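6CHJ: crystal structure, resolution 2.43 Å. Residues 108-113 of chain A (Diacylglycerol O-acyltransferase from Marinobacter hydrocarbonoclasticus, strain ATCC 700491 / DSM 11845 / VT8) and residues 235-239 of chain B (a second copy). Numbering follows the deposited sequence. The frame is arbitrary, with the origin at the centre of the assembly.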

# COMPACT_ATOMS: atom_id res chain seq x y z
N MET A 108 -6.52 -0.92 3.99
CA MET A 108 -6.39 -2.13 4.78
C MET A 108 -7.19 -3.26 4.13
O MET A 108 -8.11 -3.03 3.34
CB MET A 108 -6.85 -1.87 6.22
CG MET A 108 -6.12 -0.73 6.91
SD MET A 108 -6.18 -0.78 8.72
CE MET A 108 -5.14 -2.21 9.00
N ASP A 109 -6.82 -4.50 4.43
CA ASP A 109 -7.47 -5.66 3.83
C ASP A 109 -8.65 -6.04 4.70
O ASP A 109 -8.50 -6.25 5.91
CB ASP A 109 -6.48 -6.82 3.69
CG ASP A 109 -6.95 -7.94 2.74
OD1 ASP A 109 -8.05 -7.86 2.10
OD2 ASP A 109 -6.17 -8.92 2.62
N ARG A 110 -9.84 -6.08 4.11
CA ARG A 110 -11.02 -6.42 4.92
C ARG A 110 -11.12 -7.90 5.25
O ARG A 110 -11.90 -8.25 6.14
CB ARG A 110 -12.28 -5.97 4.20
CG ARG A 110 -12.34 -4.48 4.06
CD ARG A 110 -13.73 -4.01 3.70
NE ARG A 110 -13.73 -2.58 3.50
CZ ARG A 110 -14.74 -1.87 3.01
NH1 ARG A 110 -15.86 -2.48 2.66
NH2 ARG A 110 -14.62 -0.56 2.87
N GLU A 111 -10.35 -8.76 4.57
CA GLU A 111 -10.36 -10.19 4.81
C GLU A 111 -9.64 -10.58 6.10
O GLU A 111 -9.65 -11.76 6.46
CB GLU A 111 -9.69 -10.91 3.65
CG GLU A 111 -10.32 -10.63 2.33
CD GLU A 111 -11.71 -11.17 2.28
OE1 GLU A 111 -11.91 -12.31 2.78
OE2 GLU A 111 -12.61 -10.47 1.77
N ARG A 112 -9.01 -9.64 6.78
CA ARG A 112 -8.32 -9.91 8.03
C ARG A 112 -8.69 -8.82 9.02
O ARG A 112 -9.15 -7.75 8.62
CB ARG A 112 -6.79 -9.96 7.83
CG ARG A 112 -6.39 -10.79 6.62
CD ARG A 112 -4.91 -10.76 6.37
NE ARG A 112 -4.31 -12.02 6.79
CZ ARG A 112 -3.69 -12.87 5.98
NH1 ARG A 112 -3.58 -12.60 4.69
NH2 ARG A 112 -3.20 -14.00 6.47
N PRO A 113 -8.53 -9.08 10.33
CA PRO A 113 -8.69 -8.00 11.32
C PRO A 113 -7.96 -6.75 10.87
O PRO A 113 -6.76 -6.80 10.58
CB PRO A 113 -8.09 -8.58 12.60
CG PRO A 113 -8.26 -10.08 12.45
CD PRO A 113 -8.15 -10.36 10.96
N ILE B 235 -9.30 -14.86 -3.09
CA ILE B 235 -8.04 -14.50 -2.46
C ILE B 235 -8.20 -13.20 -1.68
O ILE B 235 -9.19 -12.49 -1.82
CB ILE B 235 -6.89 -14.38 -3.48
CG1 ILE B 235 -7.19 -13.26 -4.48
CG2 ILE B 235 -6.68 -15.68 -4.22
CD1 ILE B 235 -5.99 -12.81 -5.28
N THR B 236 -7.22 -12.93 -0.83
CA THR B 236 -7.04 -11.64 -0.19
C THR B 236 -6.07 -10.79 -1.01
O THR B 236 -5.44 -11.25 -1.96
CB THR B 236 -6.49 -11.82 1.21
OG1 THR B 236 -5.11 -12.20 1.12
CG2 THR B 236 -7.25 -12.92 1.94
N GLY B 237 -5.95 -9.53 -0.61
CA GLY B 237 -5.01 -8.64 -1.25
C GLY B 237 -3.59 -8.65 -0.71
O GLY B 237 -2.78 -7.82 -1.14
N SER B 238 -3.26 -9.54 0.22
CA SER B 238 -1.91 -9.61 0.75
C SER B 238 -1.10 -10.63 -0.04
O SER B 238 -1.62 -11.67 -0.45
CB SER B 238 -1.90 -9.97 2.25
OG SER B 238 -2.47 -11.25 2.47
N ARG B 239 0.16 -10.31 -0.27
CA ARG B 239 1.01 -11.06 -1.18
C ARG B 239 2.17 -11.67 -0.42
O ARG B 239 2.61 -11.15 0.60
CB ARG B 239 1.53 -10.16 -2.31
CG ARG B 239 0.43 -9.65 -3.24
CD ARG B 239 -0.23 -10.82 -3.98
NE ARG B 239 -1.39 -10.41 -4.76
CZ ARG B 239 -2.64 -10.50 -4.32
NH1 ARG B 239 -2.87 -10.97 -3.10
NH2 ARG B 239 -3.65 -10.10 -5.09

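This is a small, polar, loop-to-loop contact in which one carboxylate from a tight turn docks on the backbone of the partner loop, with a single hydrogen bond crossing between the chains. Asp A109 opens a type I beta turn that closes at Arg A112, and its side chain, chi1 t, works in both directions. Asp A109 OD2 accepts a hydrogen bond from the backbone N of Gly B237 at 3.3 Å, with an N-H...O angle of 135° that is well short of straight, while OD1 takes a weak bond from the turn's own Glu A111 N at 3.5 Å. The same OD2 lies 3.2 Å from Thr B236 CB, so the carboxylate is packed tightly as well as bonded.

The turn also sends Glu A111 and Arg A112 toward chain B. Glu A111 contributes carbon: its CB meets Thr B236 CG2 at 3.6 Å. Arg A112 NH1 comes within 2.8 Å of Ser B238 OG, near the guanidinium plane, yet the angle is too poor for a hydrogen bond; proximity alone does not make one.

The receiving loop is braced from within. Thr B236 OG1 and Ser B238 OG share a hydrogen bond at 3.1 Å, and Arg B239 NH1 reaches back to Thr B236 O at 2.8 Å and Ser B238 O at 3.0 Å.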